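Local structure of magnesium and cobalt efflux protein (Bordetella parapertussis, 3JTF) at residues 78-83 against 101-106; 92-97 against 115-120; 39-44 against 55-60. The protein probably plays a role in magnesium and cobalt ion transport, this piece being its paired CBS domains, which bind AMP. All coordinates share one frame; numbering follows the deposited sequence.

Contact 1 (78-83 against 101-106); sequences AVFIPE and LAIVID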
loop_
_atom_site.group_PDB
_atom_site.type_symbol
_atom_site.label_atom_id
_atom_site.label_comp_id
_atom_site.label_asym_id
_atom_site.label_seq_id
_atom_site.Cartn_x
_atom_site.Cartn_y
_atom_site.Cartn_z
ATOM N N ALA B 78 0.141 3.354 16.691
ATOM C CA ALA B 78 -1.075 2.928 16.041
ATOM C C ALA B 78 -2.196 3.943 16.339
ATOM O O ALA B 78 -2.191 4.618 17.355
ATOM C CB ALA B 78 -1.471 1.589 16.544
ATOM N N VAL B 79 -3.131 4.045 15.427
ATOM C CA VAL B 79 -4.385 4.741 15.702
ATOM C C VAL B 79 -5.400 3.683 16.112
ATOM O O VAL B 79 -5.645 2.719 15.360
ATOM C CB VAL B 79 -4.847 5.506 14.459
ATOM C CG1 VAL B 79 -6.077 6.347 14.762
ATOM C CG2 VAL B 79 -3.686 6.430 13.955
ATOM N N PHE B 80 -5.942 3.812 17.315
ATOM C CA PHE B 80 -6.956 2.911 17.810
ATOM C C PHE B 80 -8.338 3.552 17.659
ATOM O O PHE B 80 -8.543 4.649 18.123
ATOM C CB PHE B 80 -6.734 2.550 19.290
ATOM C CG PHE B 80 -5.461 1.788 19.538
ATOM C CD1 PHE B 80 -5.447 0.408 19.456
ATOM C CD2 PHE B 80 -4.293 2.457 19.848
ATOM C CE1 PHE B 80 -4.249 -0.331 19.645
ATOM C CE2 PHE B 80 -3.092 1.763 20.029
ATOM C CZ PHE B 80 -3.067 0.348 19.927
ATOM N N ILE B 81 -9.251 2.890 16.952
ATOM C CA ILE B 81 -10.584 3.439 16.716
ATOM C C ILE B 81 -11.674 2.493 17.213
ATOM O O ILE B 81 -11.552 1.249 17.117
ATOM C CB ILE B 81 -10.832 3.799 15.218
ATOM C CG1 ILE B 81 -10.955 2.557 14.362
ATOM C CG2 ILE B 81 -9.714 4.774 14.678
ATOM C CD1 ILE B 81 -11.453 2.791 12.887
ATOM N N PRO B 82 -12.778 3.061 17.716
ATOM C CA PRO B 82 -13.843 2.172 18.150
ATOM C C PRO B 82 -14.583 1.469 17.026
ATOM O O PRO B 82 -14.757 2.003 15.914
ATOM C CB PRO B 82 -14.831 3.107 18.913
ATOM C CG PRO B 82 -14.530 4.428 18.486
ATOM C CD PRO B 82 -13.042 4.459 18.060
ATOM N N GLU B 83 -15.100 0.301 17.370
ATOM C CA GLU B 83 -15.952 -0.472 16.483
ATOM C C GLU B 83 -17.136 0.304 15.980
ATOM O O GLU B 83 -17.624 0.033 14.898
ATOM C CB GLU B 83 -16.513 -1.707 17.218
ATOM C CG GLU B 83 -15.683 -2.892 17.083
ATOM C CD GLU B 83 -16.251 -4.112 17.785
ATOM O OE1 GLU B 83 -17.467 -4.201 18.016
ATOM O OE2 GLU B 83 -15.466 -5.001 18.101
ATOM N N LEU B 101 -4.275 2.882 8.058
ATOM C CA LEU B 101 -4.571 1.630 8.755
ATOM C C LEU B 101 -4.810 1.971 10.207
ATOM O O LEU B 101 -4.012 2.709 10.815
ATOM C CB LEU B 101 -3.398 0.651 8.629
ATOM C CG LEU B 101 -3.675 -0.762 9.193
ATOM C CD1 LEU B 101 -3.006 -1.914 8.424
ATOM C CD2 LEU B 101 -3.258 -0.816 10.645
ATOM N N ALA B 102 -5.906 1.457 10.769
ATOM C CA ALA B 102 -6.222 1.649 12.167
ATOM C C ALA B 102 -6.500 0.287 12.808
ATOM O O ALA B 102 -6.971 -0.631 12.148
ATOM C CB ALA B 102 -7.476 2.582 12.337
ATOM N N ILE B 103 -6.191 0.194 14.094
ATOM C CA ILE B 103 -6.545 -0.935 14.886
ATOM C C ILE B 103 -7.902 -0.651 15.503
ATOM O O ILE B 103 -8.141 0.429 16.025
ATOM C CB ILE B 103 -5.495 -1.187 15.996
ATOM C CG1 ILE B 103 -4.096 -1.442 15.428
ATOM C CG2 ILE B 103 -5.925 -2.381 16.925
ATOM C CD1 ILE B 103 -4.064 -2.585 14.444
ATOM N N VAL B 104 -8.783 -1.638 15.465
ATOM C CA VAL B 104 -10.139 -1.476 15.929
ATOM C C VAL B 104 -10.282 -2.050 17.341
ATOM O O VAL B 104 -9.819 -3.179 17.617
ATOM C CB VAL B 104 -11.104 -2.202 15.003
ATOM C CG1 VAL B 104 -12.563 -2.081 15.506
ATOM C CG2 VAL B 104 -10.933 -1.688 13.561
ATOM N N ILE B 105 -10.923 -1.298 18.219
ATOM C CA ILE B 105 -11.192 -1.759 19.586
ATOM C C ILE B 105 -12.694 -1.794 19.916
ATOM O O ILE B 105 -13.448 -1.003 19.415
ATOM C CB ILE B 105 -10.380 -0.937 20.633
ATOM C CG1 ILE B 105 -10.840 0.498 20.697
ATOM C CG2 ILE B 105 -8.880 -1.001 20.356
ATOM C CD1 ILE B 105 -10.025 1.372 21.675
ATOM N N ASP B 106 -13.126 -2.765 20.712
ATOM C CA ASP B 106 -14.551 -2.883 21.137
ATOM C C ASP B 106 -14.876 -1.875 22.222
ATOM O O ASP B 106 -13.985 -1.167 22.699
ATOM C CB ASP B 106 -14.899 -4.287 21.625
ATOM C CG ASP B 106 -14.112 -4.706 22.885
ATOM O OD1 ASP B 106 -13.899 -3.920 23.835
ATOM O OD2 ASP B 106 -13.698 -5.860 22.927
HETATM O O HOH W 1 -2.568 2.848 12.890
#
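Strands 80-82 and 101-105 run parallel, with Phe80 beside Ile103, Ile81 beside Val104 and Pro82 beside Ile105, their short axes 4.5 Å apart at closest and turned 45° against each other. They are the two strands of the beta-alpha-beta crossover of the second CBS domain, joined through helix 87-96. Ile81 is bonded through both its backbone N and its backbone O: its N donates to Ile103 O (2.9 Å, 165° at the hydrogen), and its O accepts from Ile105 N. Bonds from Ile103 N to Val79 O and from Glu83 N to Ile105 O extend the pairing at either end, and a water accepting from Val79 N and donating to Leu101 O links the two segments next to the Val79 bond.

On one face the Phe80 ring lies alongside Ile103, pointing the same way; CE1 is 3.8 Å from Ile103 CG2, while the neighbouring CD1 also reaches Ile105 CG2. Ile105 turns CG1 into the crowded position between its backbone N and carbonyl carbon (chi1 67°), which brings this atom to 3.7 Å from Ile81 O. On the opposite face Ile81 sets CG2 3.9 Å from Ala102 CB, and Leu90 of helix 87-96 and Val115 of strand 111-116 pack on Ile81 as well. Glu83 crosses Val104 at about a right angle, CG against Val104 CG1 at 3.6 Å. The Glu83 carboxylate continues to a hydrogen bond between OE2 and Ser112 OG, and passes Asp106 with Glu83 OE2 3.6 Å from Asp106 CB.

Contact 2 (92-97 against 115-120); sequences REFRAS and VTMEDV. With AMP (adenosine monophosphate), chain F; SO4 (sulfate ion), chain H.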
loop_
_atom_site.group_PDB
_atom_site.type_symbol
_atom_site.label_atom_id
_atom_site.label_comp_id
_atom_site.label_asym_id
_atom_site.label_seq_id
_atom_site.Cartn_x
_atom_site.Cartn_y
_atom_site.Cartn_z
ATOM N N ARG B 92 -13.153 10.406 5.957
ATOM C CA ARG B 92 -12.633 11.750 6.037
ATOM C C ARG B 92 -11.373 11.791 6.886
ATOM O O ARG B 92 -10.445 12.514 6.571
ATOM C CB ARG B 92 -13.690 12.693 6.636
ATOM C CG ARG B 92 -14.943 12.862 5.753
ATOM C CD ARG B 92 -15.871 13.960 6.233
ATOM N NE ARG B 92 -15.340 15.280 5.880
ATOM C CZ ARG B 92 -15.928 16.455 6.150
ATOM N NH1 ARG B 92 -17.060 16.498 6.850
ATOM N NH2 ARG B 92 -15.347 17.596 5.759
ATOM N N GLU B 93 -11.378 11.044 7.979
ATOM C CA GLU B 93 -10.221 10.953 8.881
ATOM C C GLU B 93 -8.989 10.372 8.188
ATOM O O GLU B 93 -7.886 10.983 8.180
ATOM C CB GLU B 93 -10.569 10.127 10.117
ATOM C CG GLU B 93 -9.373 9.854 11.072
ATOM C CD GLU B 93 -9.769 9.059 12.318
ATOM O OE1 GLU B 93 -10.921 8.583 12.388
ATOM O OE2 GLU B 93 -8.934 8.936 13.249
ATOM N N PHE B 94 -9.188 9.224 7.575
ATOM C CA PHE B 94 -8.140 8.566 6.809
ATOM C C PHE B 94 -7.637 9.440 5.640
ATOM O O PHE B 94 -6.429 9.528 5.426
ATOM C CB PHE B 94 -8.682 7.266 6.204
ATOM C CG PHE B 94 -8.603 6.044 7.092
ATOM C CD1 PHE B 94 -7.572 5.836 7.980
ATOM C CD2 PHE B 94 -9.555 5.024 6.940
ATOM C CE1 PHE B 94 -7.509 4.669 8.751
ATOM C CE2 PHE B 94 -9.500 3.858 7.693
ATOM C CZ PHE B 94 -8.467 3.671 8.609
ATOM N N ARG B 95 -8.535 10.072 4.884
ATOM C CA ARG B 95 -8.120 10.905 3.749
ATOM C C ARG B 95 -7.203 12.054 4.199
ATOM O O ARG B 95 -6.294 12.433 3.473
ATOM C CB ARG B 95 -9.330 11.487 2.997
ATOM C CG ARG B 95 -9.967 10.557 1.934
ATOM C CD ARG B 95 -11.227 11.232 1.321
ATOM N NE ARG B 95 -11.928 10.445 0.285
ATOM C CZ ARG B 95 -13.126 10.768 -0.174
ATOM N NH1 ARG B 95 -13.723 11.842 0.311
ATOM N NH2 ARG B 95 -13.731 10.052 -1.127
ATOM N N ALA B 96 -7.463 12.605 5.383
ATOM C CA ALA B 96 -6.699 13.737 5.913
ATOM C C ALA B 96 -5.400 13.300 6.660
ATOM O O ALA B 96 -4.515 14.124 6.919
ATOM C CB ALA B 96 -7.595 14.599 6.847
ATOM N N SER B 97 -5.263 12.013 6.917
ATOM C CA SER B 97 -4.245 11.503 7.805
ATOM C C SER B 97 -3.070 10.933 7.028
ATOM O O SER B 97 -3.231 10.497 5.873
ATOM C CB SER B 97 -4.837 10.386 8.655
ATOM O OG SER B 97 -3.860 9.823 9.491
ATOM N N VAL B 115 -8.565 -2.178 10.231
ATOM C CA VAL B 115 -9.340 -1.634 9.137
ATOM C C VAL B 115 -8.445 -0.663 8.388
ATOM O O VAL B 115 -7.559 -0.022 8.992
ATOM C CB VAL B 115 -10.665 -1.003 9.651
ATOM C CG1 VAL B 115 -10.390 0.231 10.471
ATOM C CG2 VAL B 115 -11.643 -0.772 8.472
ATOM N N THR B 116 -8.633 -0.611 7.074
ATOM C CA THR B 116 -7.900 0.300 6.186
ATOM C C THR B 116 -8.835 1.166 5.351
ATOM O O THR B 116 -10.030 0.880 5.229
ATOM C CB THR B 116 -6.924 -0.424 5.215
ATOM O OG1 THR B 116 -7.647 -1.080 4.165
ATOM C CG2 THR B 116 -5.980 -1.435 5.952
HETATM N N MSE B 117 -8.273 2.238 4.785
HETATM C CA MSE B 117 -9.059 3.154 3.941
HETATM C C MSE B 117 -9.681 2.442 2.762
HETATM O O MSE B 117 -10.792 2.771 2.366
HETATM C CB MSE B 117 -8.226 4.335 3.427
HETATM C CG MSE B 117 -9.148 5.512 2.901
HETATM SE SE MSE B 117 -8.012 7.025 2.421
HETATM C CE MSE B 117 -7.450 6.310 0.670
ATOM N N GLU B 118 -8.957 1.472 2.202
ATOM C CA GLU B 118 -9.486 0.667 1.105
ATOM C C GLU B 118 -10.748 -0.072 1.485
ATOM O O GLU B 118 -11.714 -0.045 0.711
ATOM C CB GLU B 118 -8.425 -0.323 0.595
ATOM C CG GLU B 118 -8.818 -1.160 -0.648
ATOM C CD GLU B 118 -7.766 -2.304 -0.928
ATOM O OE1 GLU B 118 -6.581 -1.959 -1.164
ATOM O OE2 GLU B 118 -8.100 -3.526 -0.882
ATOM N N ASP B 119 -10.758 -0.706 2.666
ATOM C CA ASP B 119 -11.957 -1.394 3.172
ATOM C C ASP B 119 -13.143 -0.420 3.279
ATOM O O ASP B 119 -14.263 -0.759 2.967
ATOM C CB ASP B 119 -11.744 -2.014 4.561
ATOM C CG ASP B 119 -10.648 -3.083 4.593
ATOM O OD1 ASP B 119 -10.572 -3.891 3.647
ATOM O OD2 ASP B 119 -9.852 -3.068 5.571
ATOM N N VAL B 120 -12.892 0.778 3.789
ATOM C CA VAL B 120 -13.953 1.767 3.939
ATOM C C VAL B 120 -14.517 2.146 2.549
ATOM O O VAL B 120 -15.724 2.163 2.355
ATOM C CB VAL B 120 -13.410 3.013 4.682
ATOM C CG1 VAL B 120 -14.466 4.120 4.762
ATOM C CG2 VAL B 120 -12.886 2.623 6.103
HETATM P P AMP F . -2.747 -4.046 1.747
HETATM O O1P AMP F . -1.954 -3.276 2.748
HETATM O O2P AMP F . -2.813 -3.444 0.383
HETATM O O3P AMP F . -2.385 -5.493 1.723
HETATM O "O5'" AMP F . -4.263 -4.099 2.236
HETATM C "C5'" AMP F . -5.192 -4.901 1.492
HETATM C "C4'" AMP F . -6.225 -5.391 2.460
HETATM O "O4'" AMP F . -5.754 -6.420 3.356
HETATM C "C3'" AMP F . -6.629 -4.235 3.381
HETATM O "O3'" AMP F . -7.532 -3.334 2.732
HETATM C "C2'" AMP F . -7.235 -5.016 4.490
HETATM O "O2'" AMP F . -8.446 -5.591 3.867
HETATM C "C1'" AMP F . -6.156 -6.091 4.696
HETATM N N9 AMP F . -4.893 -5.853 5.482
HETATM C C8 AMP F . -3.937 -4.882 5.392
HETATM N N7 AMP F . -2.922 -5.100 6.279
HETATM C C5 AMP F . -3.214 -6.251 6.929
HETATM C C6 AMP F . -2.578 -7.086 7.960
HETATM N N6 AMP F . -1.421 -6.707 8.515
HETATM N N1 AMP F . -3.225 -8.194 8.380
HETATM C C2 AMP F . -4.376 -8.597 7.839
HETATM N N3 AMP F . -4.999 -7.915 6.862
HETATM C C4 AMP F . -4.478 -6.740 6.398
HETATM S S SO4 H . -5.445 1.605 2.315
HETATM O O1 SO4 H . -4.394 2.147 1.467
HETATM O O2 SO4 H . -6.709 2.159 2.005
HETATM O O3 SO4 H . -5.443 0.136 2.158
HETATM O O4 SO4 H . -5.102 1.856 3.693
#
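Phe94 holds CG anti to its carbonyl carbon (chi1 -87°) and Met117, a selenomethionine, holds CG anti to its backbone N (chi1 -163°), and the two side chains slide past each other in opposite directions. Phe94 CB is 3.8 Å from both Met117 CG and, with chi2 extended, Met117 SE, which also lies 4.0 Å from Arg95 N. The ring reaches the turn from strand to helix: Phe94 CE2 is 3.5 Å from Met117 N, and Val120 CG2 lies at the ring's edge, in its plane.

Behind this apolar contact the chain turns to AMP. Thr116 is the N-cap of helix 117-126; its backbone N donates to Asp119 OD2 (3.1 Å) from the anti side, tilted 30° from the carboxylate plane, while Asp119 OD1 accepts from AMP O2' at 2.7 Å and also from O3'. Thr116 OG1 shares a hydrogen bond with AMP O3' (2.7 Å). A sulfate, probably from the crystallisation liquor, sits at the helix start, where Met117 N bonds it weakly.

Helix 87-96 packs on the junction of strand 111-116 and helix 117-126; Phe94 also touches Ala102 of strand 101-105, Val120 meets Ile10 of helix 7-10, and Glu122 of the second subunit packs on Met117.

Contact 3 (39-44 against 55-60); sequences SRFPVY and LLAKDL. With AMP (adenosine monophosphate), chain F; SO4 (sulfate ion), chain H.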
loop_
_atom_site.group_PDB
_atom_site.type_symbol
_atom_site.label_atom_id
_atom_site.label_comp_id
_atom_site.label_asym_id
_atom_site.label_seq_id
_atom_site.Cartn_x
_atom_site.Cartn_y
_atom_site.Cartn_z
ATOM N N SER B 39 1.514 -4.356 3.190
ATOM C CA SER B 39 2.570 -3.359 3.344
ATOM C C SER B 39 2.759 -2.920 4.804
ATOM O O SER B 39 3.796 -2.374 5.139
ATOM C CB SER B 39 2.257 -2.116 2.505
ATOM O OG SER B 39 0.920 -1.643 2.781
ATOM N N ARG B 40 1.745 -3.112 5.635
ATOM C CA ARG B 40 1.733 -2.600 7.001
ATOM C C ARG B 40 1.321 -3.687 8.008
ATOM O O ARG B 40 0.417 -4.463 7.740
ATOM C CB ARG B 40 0.751 -1.448 7.110
ATOM C CG ARG B 40 1.030 -0.255 6.178
ATOM C CD ARG B 40 -0.251 0.529 5.952
ATOM N NE ARG B 40 -1.154 -0.281 5.144
ATOM C CZ ARG B 40 -2.253 0.155 4.559
ATOM N NH1 ARG B 40 -2.976 -0.685 3.851
ATOM N NH2 ARG B 40 -2.621 1.431 4.668
ATOM N N PHE B 41 1.977 -3.715 9.159
ATOM C CA PHE B 41 1.786 -4.770 10.158
ATOM C C PHE B 41 1.679 -4.162 11.524
ATOM O O PHE B 41 2.580 -3.432 11.945
ATOM C CB PHE B 41 2.950 -5.753 10.112
ATOM C CG PHE B 41 3.148 -6.357 8.767
ATOM C CD1 PHE B 41 3.886 -5.684 7.795
ATOM C CD2 PHE B 41 2.550 -7.561 8.449
ATOM C CE1 PHE B 41 4.030 -6.196 6.541
ATOM C CE2 PHE B 41 2.701 -8.113 7.207
ATOM C CZ PHE B 41 3.438 -7.426 6.222
ATOM N N PRO B 42 0.574 -4.434 12.226
ATOM C CA PRO B 42 0.641 -4.210 13.665
ATOM C C PRO B 42 1.741 -5.043 14.310
ATOM O O PRO B 42 1.956 -6.174 13.919
ATOM C CB PRO B 42 -0.739 -4.645 14.177
ATOM C CG PRO B 42 -1.608 -4.746 12.946
ATOM C CD PRO B 42 -0.651 -5.146 11.849
ATOM N N VAL B 43 2.420 -4.438 15.273
ATOM C CA VAL B 43 3.538 -5.033 15.974
ATOM C C VAL B 43 3.199 -5.241 17.422
ATOM O O VAL B 43 2.591 -4.362 18.060
ATOM C CB VAL B 43 4.793 -4.133 15.836
ATOM C CG1 VAL B 43 5.975 -4.730 16.629
ATOM C CG2 VAL B 43 5.157 -3.978 14.329
ATOM N N TYR B 44 3.506 -6.433 17.939
ATOM C CA TYR B 44 3.295 -6.695 19.350
ATOM C C TYR B 44 4.563 -7.104 20.077
ATOM O O TYR B 44 5.573 -7.390 19.484
ATOM C CB TYR B 44 2.193 -7.741 19.566
ATOM C CG TYR B 44 2.591 -9.151 19.211
ATOM C CD1 TYR B 44 3.170 -9.989 20.155
ATOM C CD2 TYR B 44 2.380 -9.646 17.920
ATOM C CE1 TYR B 44 3.529 -11.318 19.829
ATOM C CE2 TYR B 44 2.701 -10.958 17.585
ATOM C CZ TYR B 44 3.273 -11.788 18.530
ATOM O OH TYR B 44 3.611 -13.088 18.182
ATOM N N LEU B 55 4.281 -1.259 11.795
ATOM C CA LEU B 55 5.502 -1.215 11.000
ATOM C C LEU B 55 5.106 -1.179 9.533
ATOM O O LEU B 55 4.320 -2.009 9.080
ATOM C CB LEU B 55 6.385 -2.442 11.249
ATOM C CG LEU B 55 7.702 -2.505 10.432
ATOM C CD1 LEU B 55 8.676 -1.393 10.921
ATOM C CD2 LEU B 55 8.326 -3.861 10.631
ATOM N N LEU B 56 5.626 -0.188 8.818
ATOM C CA LEU B 56 5.563 -0.160 7.358
ATOM C C LEU B 56 6.764 -0.961 6.835
ATOM O O LEU B 56 7.911 -0.628 7.100
ATOM C CB LEU B 56 5.594 1.301 6.877
ATOM C CG LEU B 56 5.491 1.588 5.374
ATOM C CD1 LEU B 56 4.081 1.277 4.751
ATOM C CD2 LEU B 56 5.914 3.068 5.090
ATOM N N ALA B 57 6.490 -2.029 6.101
ATOM C CA ALA B 57 7.521 -2.975 5.638
ATOM C C ALA B 57 8.693 -2.296 4.941
ATOM O O ALA B 57 9.832 -2.687 5.158
ATOM C CB ALA B 57 6.930 -3.976 4.671
ATOM N N LYS B 58 8.399 -1.289 4.128
ATOM C CA LYS B 58 9.420 -0.642 3.334
ATOM C C LYS B 58 10.448 0.117 4.197
ATOM O O LYS B 58 11.604 0.297 3.779
ATOM C CB LYS B 58 8.789 0.268 2.274
ATOM C CG LYS B 58 8.182 1.533 2.776
ATOM C CD LYS B 58 7.479 2.305 1.615
ATOM C CE LYS B 58 8.243 3.560 1.185
ATOM N NZ LYS B 58 7.878 3.944 -0.259
ATOM N N ASP B 59 10.054 0.500 5.405
ATOM C CA ASP B 59 10.992 1.099 6.343
ATOM C C ASP B 59 12.144 0.182 6.728
ATOM O O ASP B 59 13.229 0.672 7.110
ATOM C CB ASP B 59 10.268 1.630 7.582
ATOM C CG ASP B 59 9.588 2.981 7.331
ATOM O OD1 ASP B 59 10.100 3.698 6.461
ATOM O OD2 ASP B 59 8.594 3.345 8.020
ATOM N N LEU B 60 11.966 -1.126 6.610
ATOM C CA LEU B 60 13.079 -2.017 6.926
ATOM C C LEU B 60 14.239 -1.866 5.920
ATOM O O LEU B 60 15.349 -2.321 6.194
ATOM C CB LEU B 60 12.632 -3.483 7.035
ATOM C CG LEU B 60 11.839 -3.874 8.295
ATOM C CD1 LEU B 60 11.554 -5.374 8.271
ATOM C CD2 LEU B 60 12.626 -3.517 9.556
HETATM P P AMP F . -2.747 -4.046 1.747
HETATM O O1P AMP F . -1.954 -3.276 2.748
HETATM O O2P AMP F . -2.813 -3.444 0.383
HETATM O O3P AMP F . -2.385 -5.493 1.723
HETATM O "O5'" AMP F . -4.263 -4.099 2.236
HETATM C "C5'" AMP F . -5.192 -4.901 1.492
HETATM C "C4'" AMP F . -6.225 -5.391 2.460
HETATM O "O4'" AMP F . -5.754 -6.420 3.356
HETATM C "C3'" AMP F . -6.629 -4.235 3.381
HETATM O "O3'" AMP F . -7.532 -3.334 2.732
HETATM C "C2'" AMP F . -7.235 -5.016 4.490
HETATM O "O2'" AMP F . -8.446 -5.591 3.867
HETATM C "C1'" AMP F . -6.156 -6.091 4.696
HETATM N N9 AMP F . -4.893 -5.853 5.482
HETATM C C8 AMP F . -3.937 -4.882 5.392
HETATM N N7 AMP F . -2.922 -5.100 6.279
HETATM C C5 AMP F . -3.214 -6.251 6.929
HETATM C C6 AMP F . -2.578 -7.086 7.960
HETATM N N6 AMP F . -1.421 -6.707 8.515
HETATM N N1 AMP F . -3.225 -8.194 8.380
HETATM C C2 AMP F . -4.376 -8.597 7.839
HETATM N N3 AMP F . -4.999 -7.915 6.862
HETATM C C4 AMP F . -4.478 -6.740 6.398
HETATM S S SO4 H . -5.445 1.605 2.315
HETATM O O1 SO4 H . -4.394 2.147 1.467
HETATM O O2 SO4 H . -6.709 2.159 2.005
HETATM O O3 SO4 H . -5.443 0.136 2.158
HETATM O O4 SO4 H . -5.102 1.856 3.693
HETATM O O HOH W 2 5.491 -1.302 3.103
#
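Arg40 and Leu56 lie on one face of the beta hairpin 40-44/51-56 of the first CBS domain, their side chains crossing obliquely with Arg40 CG 3.7 Å from Leu56 CD1. They form a non-hydrogen-bonded antiparallel pair. Phe41 and Leu55, the adjoining hydrogen-bonded pair, point to the other face: Phe41 N donates to Leu55 O, and Leu55 N to Phe41 O (2.8 Å). There the Phe41 ring turns an edge to Ala57, CE1 lying 4.1 Å from its CB, and Val43 CG2 leans on Leu55 CB. Ile33 of helix 26-35 packs against both Phe41 and Ala57. Where the strand gives way to the 3-10 turn, Ala57 N still bonds Ser39 O (2.9 Å), which also accepts from a water that in turn accepts from Lys58 N. Lys58 NZ reaches backbone carbonyls of the second subunit.

The far end of Arg40 belongs to the AMP pocket. A bend at chi3 (-69°) turns the guanidinium away from Leu56, and anions approach near its plane: NH1 donates to AMP O1P and sulfate O3, NH2 to sulfate O4 (2.7 Å). The backbone of Arg40 reads the base too, its O accepting from AMP N6 at 3.0 Å with 162° at the hydrogen.

How the contacts relate
Contacts 1 and 2 belong to the second CBS domain and contact 3 to the first. The first two share a sheet, where Ala102 N probably bonds Val115 O and Ile81 and Val104 pack on Val115; helix 87-96 serves both. Contact 2 is the most buried (five of six touching residues, Arg95 being exposed) and meets by apolar packing, whereas contacts 1 and 3, partly buried, rest on parallel and antiparallel backbone pairing, contact 1 with exposed Phe80 and Pro82 at its margin. AMP joins the domains: contact 2 holds its ribose, contact 3 its phosphate and amino group. Between domains, Ile103 CD1 packs on Pro42 CG at 3.6 Å. The second subunit touches contacts 2 and 3.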